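Local atomic coordinates of FERM, ARHGEF and pleckstrin domain-containing protein 2 (Mus musculus, PDB entry 6D2K), a protein that acts as a guanine nucleotide exchange factor that activates RAC1 and helps remodel the actin cytoskeleton, represented here by its FERM domain. Residues K6-R11 against I24-D29; K233-S238 against K247-V252. All blocks are in the same frame, centred on the assembly; numbering follows the deposited sequence. Where two conformers were deposited one is given.

Contact 1 (K6-R11 against I24-D29); sequences KHMRIR and IEPKCD
Met8 and Ile24 form an antiparallel hydrogen-bonded pair at the open end of the hairpin formed by the first two strands of the ubiquitin-like lobe of the FERM domain, 8-13 and 19-24. Two bonds tie the pair: Met8 N to Ile24 O at 2.7 Å and Ile24 N to Met8 O at 3.0 Å. Beyond it the chain leaves the sheet in a type I turn from Glu25 to Cys28, closed by Cys28 N on Glu25 O.

The side chains of Met8 and Ile24 lie side by side on the same face of the sheet, Met8 CG against Ile24 CG2. CG2 is also met by the end of Ile10, and its 3.5 Å approach to Ile10 CD1 is tight for two methyl carbons. Helix 69-73 packs on this apolar face, with Ile69 touching both isoleucines and Val73 touching Met8. The Met8 side chain and the Pro26 ring run past one another in opposite senses, Met8 SD 3.9 Å from Pro26 CB. Pro26 CD in turn sits close to the carbonyl O of Lys6.

His7 packs differently, with its ring receiving Glu25. With Glu25 CG anti to its own carbonyl carbon (chi1 -66°), that methylene makes a CH-pi contact over one ring face, displaced toward the rim and 3.6 Å from the centroid. His7 ND1 bonds to the carbonyl O of Glu5, which helps hold the rotation of the ring. Glu25 OE2 accepts from Glu5 N and also forms a salt bridge with Lys27 NZ, which stands above the carboxylate plane at 2.7 Å from OE2.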
ATOM      1  N   LYS A   6      31.908   2.814  -7.424  1.00 30.50           N
ATOM      2  CA  LYS A   6      31.486   3.694  -6.343  1.00 30.17           C
ATOM      3  C   LYS A   6      30.016   3.412  -6.045  1.00 30.86           C
ATOM      4  O   LYS A   6      29.213   3.236  -6.962  1.00 30.12           O
ATOM      5  CB  LYS A   6      31.673   5.157  -6.739  1.00 35.29           C
ATOM      6  CG  LYS A   6      31.556   6.145  -5.581  1.00 40.26           C
ATOM      7  CD  LYS A   6      31.575   7.581  -6.088  1.00 43.13           C
ATOM      8  CE  LYS A   6      30.591   7.755  -7.244  1.00 45.76           C
ATOM      9  NZ  LYS A   6      30.376   9.186  -7.608  1.00 46.00           N
ATOM     10  N   HIS A   7      29.671   3.346  -4.764  1.00 31.26           N
ATOM     11  CA  HIS A   7      28.303   3.024  -4.370  1.00 25.16           C
ATOM     12  C   HIS A   7      27.488   4.296  -4.182  1.00 29.98           C
ATOM     13  O   HIS A   7      28.030   5.332  -3.798  1.00 32.08           O
ATOM     14  CB  HIS A   7      28.290   2.219  -3.066  1.00 28.22           C
ATOM     15  CG  HIS A   7      28.732   0.793  -3.212  1.00 29.23           C
ATOM     16  ND1 HIS A   7      29.817   0.419  -3.976  1.00 30.34           N
ATOM     17  CD2 HIS A   7      28.247  -0.346  -2.662  1.00 26.96           C
ATOM     18  CE1 HIS A   7      29.972  -0.892  -3.902  1.00 29.42           C
ATOM     19  NE2 HIS A   7      29.038  -1.380  -3.104  1.00 28.54           N
ATOM     20  N   MET A   8      26.184   4.213  -4.442  1.00 26.77           N
ATOM     21  CA  MET A   8      25.271   5.296  -4.089  1.00 25.64           C
ATOM     22  C   MET A   8      24.665   5.030  -2.710  1.00 25.69           C
ATOM     23  O   MET A   8      24.460   3.877  -2.326  1.00 25.98           O
ATOM     24  CB  MET A   8      24.172   5.465  -5.147  1.00 27.65           C
ATOM     25  CG  MET A   8      23.339   4.220  -5.414  1.00 26.05           C
ATOM     26  SD  MET A   8      22.154   4.435  -6.776  1.00 32.36           S
ATOM     27  CE  MET A   8      21.117   5.760  -6.143  1.00 27.23           C
ATOM     28  N   ARG A   9      24.399   6.104  -1.971  1.00 21.18           N
ATOM     29  CA  ARG A   9      23.815   6.018  -0.636  1.00 25.65           C
ATOM     30  C   ARG A   9      22.316   6.141  -0.789  1.00 23.79           C
ATOM     31  O   ARG A   9      21.822   7.125  -1.327  1.00 26.86           O
ATOM     32  CB  ARG A   9      24.325   7.161   0.244  1.00 31.43           C
ATOM     33  CG  ARG A   9      23.746   7.180   1.657  1.00 34.18           C
ATOM     34  CD  ARG A   9      24.154   5.935   2.418  1.00 35.54           C
ATOM     35  NE  ARG A   9      24.920   6.229   3.629  1.00 40.58           N
ATOM     36  CZ  ARG A   9      26.238   6.395   3.669  1.00 41.60           C
ATOM     37  NH1 ARG A   9      26.959   6.314   2.559  1.00 43.81           N
ATOM     38  NH2 ARG A   9      26.839   6.650   4.827  1.00 47.45           N
ATOM     39  N   ILE A  10      21.585   5.129  -0.343  1.00 21.18           N
ATOM     40  CA  ILE A  10      20.146   5.160  -0.474  1.00 17.21           C
ATOM     41  C   ILE A  10      19.510   5.173   0.913  1.00 17.06           C
ATOM     42  O   ILE A  10      19.842   4.344   1.744  1.00 18.81           O
ATOM     43  CB  ILE A  10      19.653   3.945  -1.282  1.00 20.51           C
ATOM     44  CG1 ILE A  10      20.283   3.982  -2.680  1.00 21.54           C
ATOM     45  CG2 ILE A  10      18.138   3.942  -1.382  1.00 18.66           C
ATOM     46  CD1 ILE A  10      19.891   2.841  -3.574  1.00 24.75           C
ATOM     47  N   ARG A  11      18.629   6.138   1.169  1.00 16.93           N
ATOM     48  CA  ARG A  11      17.908   6.180   2.436  0.50 17.96           C
ATOM     49  C   ARG A  11      16.621   5.375   2.311  1.00 17.08           C
ATOM     50  O   ARG A  11      15.826   5.608   1.397  1.00 16.71           O
ATOM     51  CB  ARG A  11      17.592   7.625   2.821  1.00 21.53           C
ATOM     52  CG  ARG A  11      18.835   8.483   3.064  1.00 30.99           C
ATOM     53  CD  ARG A  11      18.488   9.935   3.386  1.00 27.34           C
ATOM     54  NE  ARG A  11      17.729  10.076   4.627  1.00 34.88           N
ATOM     55  CZ  ARG A  11      18.251   9.947   5.845  1.00 39.52           C
ATOM     56  NH1 ARG A  11      19.539   9.658   5.993  1.00 39.06           N
ATOM     57  NH2 ARG A  11      17.484  10.101   6.918  1.00 40.55           N
ATOM     58  N   ILE A  24      24.942   0.956  -2.284  1.00 25.03           N
ATOM     59  CA  ILE A  24      24.816  -0.031  -3.342  1.00 25.05           C
ATOM     60  C   ILE A  24      25.370   0.512  -4.648  1.00 27.74           C
ATOM     61  O   ILE A  24      25.336   1.719  -4.889  1.00 29.61           O
ATOM     62  CB  ILE A  24      23.348  -0.430  -3.532  1.00 24.52           C
ATOM     63  CG1 ILE A  24      23.225  -1.679  -4.403  1.00 27.80           C
ATOM     64  CG2 ILE A  24      22.561   0.724  -4.119  1.00 26.75           C
ATOM     65  CD1 ILE A  24      21.882  -2.356  -4.286  1.00 33.10           C
ATOM     66  N   GLU A  25      25.885  -0.382  -5.485  1.00 26.93           N
ATOM     67  CA  GLU A  25      26.344   0.008  -6.812  1.00 27.01           C
ATOM     68  C   GLU A  25      25.146   0.337  -7.675  1.00 25.86           C
ATOM     69  O   GLU A  25      24.233  -0.473  -7.810  1.00 28.35           O
ATOM     70  CB  GLU A  25      27.170  -1.102  -7.454  1.00 28.45           C
ATOM     71  CG  GLU A  25      28.476  -1.364  -6.735  1.00 28.50           C
ATOM     72  CD  GLU A  25      29.229  -2.545  -7.307  1.00 38.21           C
ATOM     73  OE1 GLU A  25      28.775  -3.693  -7.108  1.00 40.34           O
ATOM     74  OE2 GLU A  25      30.275  -2.322  -7.952  1.00 39.04           O
ATOM     75  N   PRO A  26      25.142   1.543  -8.254  1.00 30.73           N
ATOM     76  CA  PRO A  26      23.989   2.027  -9.019  1.00 29.43           C
ATOM     77  C   PRO A  26      23.546   1.046 -10.098  1.00 28.22           C
ATOM     78  O   PRO A  26      22.359   0.994 -10.406  1.00 31.76           O
ATOM     79  CB  PRO A  26      24.501   3.325  -9.641  1.00 30.13           C
ATOM     80  CG  PRO A  26      25.589   3.782  -8.722  1.00 31.08           C
ATOM     81  CD  PRO A  26      26.224   2.541  -8.174  1.00 28.68           C
ATOM     82  N   LYS A  27      24.477   0.270 -10.645  1.00 27.93           N
ATOM     83  CA  LYS A  27      24.164  -0.639 -11.745  1.00 28.63           C
ATOM     84  C   LYS A  27      23.456  -1.914 -11.298  1.00 25.80           C
ATOM     85  O   LYS A  27      22.925  -2.649 -12.126  1.00 28.89           O
ATOM     86  CB  LYS A  27      25.438  -1.024 -12.493  1.00 34.01           C
ATOM     87  CG  LYS A  27      26.353  -1.922 -11.678  1.00 32.96           C
ATOM     88  CD  LYS A  27      27.635  -2.248 -12.424  1.00 42.46           C
ATOM     89  CE  LYS A  27      28.560  -3.067 -11.545  1.00 39.89           C
ATOM     90  NZ  LYS A  27      28.769  -2.378 -10.242  1.00 40.38           N
ATOM     91  N   CYS A  28      23.472  -2.187  -9.997  1.00 27.24           N
ATOM     92  CA  CYS A  28      22.804  -3.371  -9.463  1.00 27.22           C
ATOM     93  C   CYS A  28      21.302  -3.347  -9.732  1.00 25.75           C
ATOM     94  O   CYS A  28      20.677  -2.288  -9.702  1.00 23.99           O
ATOM     95  CB  CYS A  28      23.046  -3.500  -7.955  1.00 26.85           C
ATOM     96  SG  CYS A  28      24.747  -3.900  -7.494  1.00 33.84           S
ATOM     97  N   ASP A  29      20.733  -4.519  -9.988  1.00 25.99           N
ATOM     98  CA  ASP A  29      19.287  -4.656 -10.120  1.00 26.51           C
ATOM     99  C   ASP A  29      18.624  -4.332  -8.790  1.00 21.66           C
ATOM    100  O   ASP A  29      19.230  -4.502  -7.744  1.00 21.17           O
ATOM    101  CB  ASP A  29      18.916  -6.079 -10.528  1.00 30.07           C
ATOM    102  CG  ASP A  29      19.098  -6.332 -12.011  1.00 31.82           C
ATOM    103  OD1 ASP A  29      18.987  -7.505 -12.423  1.00 39.39           O
ATOM    104  OD2 ASP A  29      19.343  -5.365 -12.766  1.00 30.85           O
TER

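Contact 2 (K233-S238 against K247-V252)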
ATOM      1  N   LYS A 233     -12.975 -13.572 -14.563  1.00 21.50           N
ATOM      2  CA  LYS A 233     -13.611 -13.072 -15.785  1.00 19.22           C
ATOM      3  C   LYS A 233     -12.642 -12.317 -16.675  1.00 21.61           C
ATOM      4  O   LYS A 233     -12.993 -11.917 -17.781  1.00 24.56           O
ATOM      5  CB  LYS A 233     -14.782 -12.156 -15.442  1.00 25.55           C
ATOM      6  CG  LYS A 233     -15.826 -12.800 -14.548  1.00 30.69           C
ATOM      7  CD  LYS A 233     -16.875 -11.789 -14.117  1.00 35.96           C
ATOM      8  CE  LYS A 233     -17.815 -12.387 -13.082  1.00 39.39           C
ATOM      9  NZ  LYS A 233     -18.873 -11.418 -12.687  1.00 48.82           N
ATOM     10  N   VAL A 234     -11.427 -12.111 -16.184  1.00 20.09           N
ATOM     11  CA  VAL A 234     -10.428 -11.340 -16.912  1.00 17.17           C
ATOM     12  C   VAL A 234      -9.570 -12.266 -17.759  1.00 17.71           C
ATOM     13  O   VAL A 234      -8.882 -13.138 -17.237  1.00 22.87           O
ATOM     14  CB  VAL A 234      -9.533 -10.566 -15.930  1.00 18.70           C
ATOM     15  CG1 VAL A 234      -8.386  -9.872 -16.670  1.00 20.85           C
ATOM     16  CG2 VAL A 234     -10.362  -9.565 -15.143  1.00 21.76           C
ATOM     17  N   ARG A 235      -9.620 -12.082 -19.077  1.00 19.06           N
ATOM     18  CA  ARG A 235      -8.864 -12.913 -19.999  1.00 20.21           C
ATOM     19  C   ARG A 235      -7.488 -12.334 -20.291  1.00 19.35           C
ATOM     20  O   ARG A 235      -6.526 -13.074 -20.468  1.00 22.17           O
ATOM     21  CB  ARG A 235      -9.631 -13.052 -21.314  1.00 20.94           C
ATOM     22  CG  ARG A 235     -11.094 -13.448 -21.138  1.00 30.04           C
ATOM     23  CD  ARG A 235     -11.273 -14.950 -21.251  1.00 38.78           C
ATOM     24  NE  ARG A 235     -11.322 -15.594 -19.944  1.00 41.28           N
ATOM     25  CZ  ARG A 235     -12.439 -15.773 -19.253  1.00 30.49           C
ATOM     26  NH1 ARG A 235     -13.595 -15.358 -19.748  1.00 32.37           N
ATOM     27  NH2 ARG A 235     -12.397 -16.368 -18.074  1.00 30.35           N
ATOM     28  N   LYS A 236      -7.395 -11.005 -20.349  1.00 17.88           N
ATOM     29  CA  LYS A 236      -6.114 -10.360 -20.633  1.00 16.69           C
ATOM     30  C   LYS A 236      -6.117  -8.902 -20.200  1.00 15.70           C
ATOM     31  O   LYS A 236      -7.141  -8.234 -20.260  1.00 18.96           O
ATOM     32  CB  LYS A 236      -5.785 -10.436 -22.132  1.00 19.83           C
ATOM     33  CG  LYS A 236      -4.380  -9.947 -22.454  1.00 21.82           C
ATOM     34  CD  LYS A 236      -4.013 -10.149 -23.919  1.00 28.36           C
ATOM     35  CE  LYS A 236      -2.507  -9.999 -24.121  1.00 31.02           C
ATOM     36  NZ  LYS A 236      -2.108 -10.086 -25.555  1.00 37.55           N
ATOM     37  N   LEU A 237      -4.966  -8.424 -19.740  1.00 15.57           N
ATOM     38  CA  LEU A 237      -4.771  -7.007 -19.463  1.00 12.98           C
ATOM     39  C   LEU A 237      -3.694  -6.489 -20.404  1.00 13.45           C
ATOM     40  O   LEU A 237      -2.642  -7.118 -20.556  1.00 14.90           O
ATOM     41  CB  LEU A 237      -4.317  -6.803 -18.014  1.00 12.97           C
ATOM     42  CG  LEU A 237      -5.286  -7.275 -16.939  1.00 13.71           C
ATOM     43  CD1 LEU A 237      -4.659  -7.062 -15.578  1.00 18.35           C
ATOM     44  CD2 LEU A 237      -6.623  -6.551 -17.035  1.00 16.29           C
ATOM     45  N   SER A 238      -3.961  -5.346 -21.021  1.00 14.88           N
ATOM     46  CA  SER A 238      -3.033  -4.717 -21.957  1.00 12.45           C
ATOM     47  C   SER A 238      -3.021  -3.213 -21.764  1.00 15.01           C
ATOM     48  O   SER A 238      -3.907  -2.657 -21.140  1.00 13.21           O
ATOM     49  CB  SER A 238      -3.454  -5.003 -23.405  1.00 17.03           C
ATOM     50  OG  SER A 238      -3.497  -6.388 -23.632  1.00 23.51           O
ATOM     51  N   LYS A 247      -9.596  -7.256 -21.237  1.00 15.06           N
ATOM     52  CA  LYS A 247     -10.389  -8.225 -22.013  1.00 15.09           C
ATOM     53  C   LYS A 247     -11.151  -9.102 -21.026  1.00 18.92           C
ATOM     54  O   LYS A 247     -10.544  -9.685 -20.117  1.00 22.43           O
ATOM     55  CB  LYS A 247      -9.489  -9.067 -22.915  1.00 17.38           C
ATOM     56  CG  LYS A 247     -10.271  -9.972 -23.851  1.00 21.54           C
ATOM     57  CD  LYS A 247      -9.339 -10.810 -24.700  1.00 21.58           C
ATOM     58  CE  LYS A 247     -10.095 -11.989 -25.296  1.00 25.98           C
ATOM     59  NZ  LYS A 247      -9.207 -12.890 -26.080  1.00 34.91           N
ATOM     60  N   LEU A 248     -12.473  -9.181 -21.206  1.00 21.17           N
ATOM     61  CA  LEU A 248     -13.422  -9.661 -20.191  1.00 19.54           C
ATOM     62  C   LEU A 248     -14.512 -10.511 -20.834  1.00 24.34           C
ATOM     63  O   LEU A 248     -14.506 -10.704 -22.038  1.00 25.27           O
ATOM     64  CB  LEU A 248     -14.110  -8.446 -19.560  1.00 25.43           C
ATOM     65  CG  LEU A 248     -14.127  -8.220 -18.056  1.00 30.53           C
ATOM     66  CD1 LEU A 248     -12.761  -8.426 -17.442  1.00 30.52           C
ATOM     67  CD2 LEU A 248     -14.647  -6.817 -17.778  1.00 30.50           C
ATOM     68  N   HIS A 249     -15.473 -10.985 -20.044  1.00 20.01           N
ATOM     69  CA  HIS A 249     -16.666 -11.615 -20.633  1.00 24.62           C
ATOM     70  C   HIS A 249     -17.378 -10.599 -21.513  1.00 25.94           C
ATOM     71  O   HIS A 249     -17.528  -9.440 -21.116  1.00 25.77           O
ATOM     72  CB  HIS A 249     -17.644 -12.058 -19.548  1.00 25.15           C
ATOM     73  CG  HIS A 249     -17.157 -13.191 -18.709  1.00 24.75           C
ATOM     74  ND1 HIS A 249     -15.989 -13.875 -18.976  1.00 26.02           N
ATOM     75  CD2 HIS A 249     -17.686 -13.767 -17.603  1.00 25.02           C
ATOM     76  CE1 HIS A 249     -15.820 -14.821 -18.067  1.00 26.15           C
ATOM     77  NE2 HIS A 249     -16.833 -14.773 -17.221  1.00 27.35           N
ATOM     78  N   PRO A 250     -17.832 -11.019 -22.706  1.00 21.83           N
ATOM     79  CA  PRO A 250     -18.485 -10.108 -23.654  1.00 24.46           C
ATOM     80  C   PRO A 250     -19.864  -9.632 -23.211  1.00 26.59           C
ATOM     81  O   PRO A 250     -20.554 -10.322 -22.459  1.00 26.21           O
ATOM     82  CB  PRO A 250     -18.616 -10.962 -24.922  1.00 23.43           C
ATOM     83  CG  PRO A 250     -18.654 -12.368 -24.416  1.00 23.59           C
ATOM     84  CD  PRO A 250     -17.689 -12.377 -23.262  1.00 20.93           C
ATOM     85  N   GLU A 251     -20.267  -8.458 -23.687  1.00 26.40           N
ATOM     86  CA  GLU A 251     -21.596  -7.942 -23.375  1.00 30.35           C
ATOM     87  C   GLU A 251     -22.644  -8.814 -24.059  1.00 29.45           C
ATOM     88  O   GLU A 251     -22.414  -9.313 -25.157  1.00 25.50           O
ATOM     89  CB  GLU A 251     -21.727  -6.493 -23.825  1.00 34.35           C
ATOM     90  N   VAL A 252     -23.792  -8.997 -23.410  1.00 27.68           N
ATOM     91  CA  VAL A 252     -24.862  -9.816 -23.983  1.00 25.49           C
ATOM     92  C   VAL A 252     -25.627  -9.097 -25.095  1.00 29.02           C
ATOM     93  O   VAL A 252     -25.801  -9.632 -26.191  1.00 26.51           O
ATOM     94  CB  VAL A 252     -25.866 -10.265 -22.919  1.00 26.13           C
ATOM     95  CG1 VAL A 252     -26.210  -9.114 -21.993  1.00 38.51           C
ATOM     96  CG2 VAL A 252     -27.128 -10.836 -23.583  1.00 26.26           C
TER
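Lys233 lays the start of its side chain over the imidazole of His249, at the edge of the PH-like lobe of the FERM domain, just beyond the hairpin of strands 236-240 and 243-247. Its CB stands over the centre of the ring, a CH-pi contact 3.8 Å from the centroid and 11° off the normal. CG comes next, anti to the carbonyl carbon of Lys233 (chi1 -56°), and moves off the centre toward NE2, 3.5 Å away. CD just brushes CD2 of the same ring, after which the extended chain carries CE and NZ away, NZ ending 6.0 Å from His249 NE2. The two side chains cross at about a right angle. The guanidinium of Arg235 lies at the edge of the ring, but its NH1 is modelled too close to His249 CE1, so the detail of this approach is doubtful.

The two backbones are joined by a classic beta bulge: Arg235 and Lys236 both face Lys247. Arg235 N gives Lys247 O a bond of 2.8 Å, while Lys236 N adds only a weak one to the same oxygen. Lys247 N returns a bond to Lys236 O, lying in the plane of that carbonyl. The CB atoms of Lys236 and Lys247 stand on the same face of the sheet, and the aliphatic part of Lys247 runs past Arg235 CB.

Away from these long polar chains, Val234 CG2 meets Leu248 CD1 at 3.5 Å, and Leu248 also touches Leu260 of strand 259-264. Leu248 CA makes a CA-H...O contact with Lys233 O, 3.3 Å away.

In the fold
The two contacts come in series along the chain, contact 1 closing well before contact 2 opens, and their centres lie 41 Å apart, with nearest atoms about 23 Å apart. They share no sheet. Contact 1 joins strand 8-13 to the loop leaving edge strand 19-24 in the mixed sheet of the N-terminal, ubiquitin-like lobe, whereas contact 2 lies at edge strand 236-240 of the antiparallel sheet in the C-terminal, PH-like lobe. The helices of the central FERM domain fall between them in sequence. Each lies at the open end of a hairpin, a local feature of its own lobe in the first and last parts of the three-lobed FERM domain.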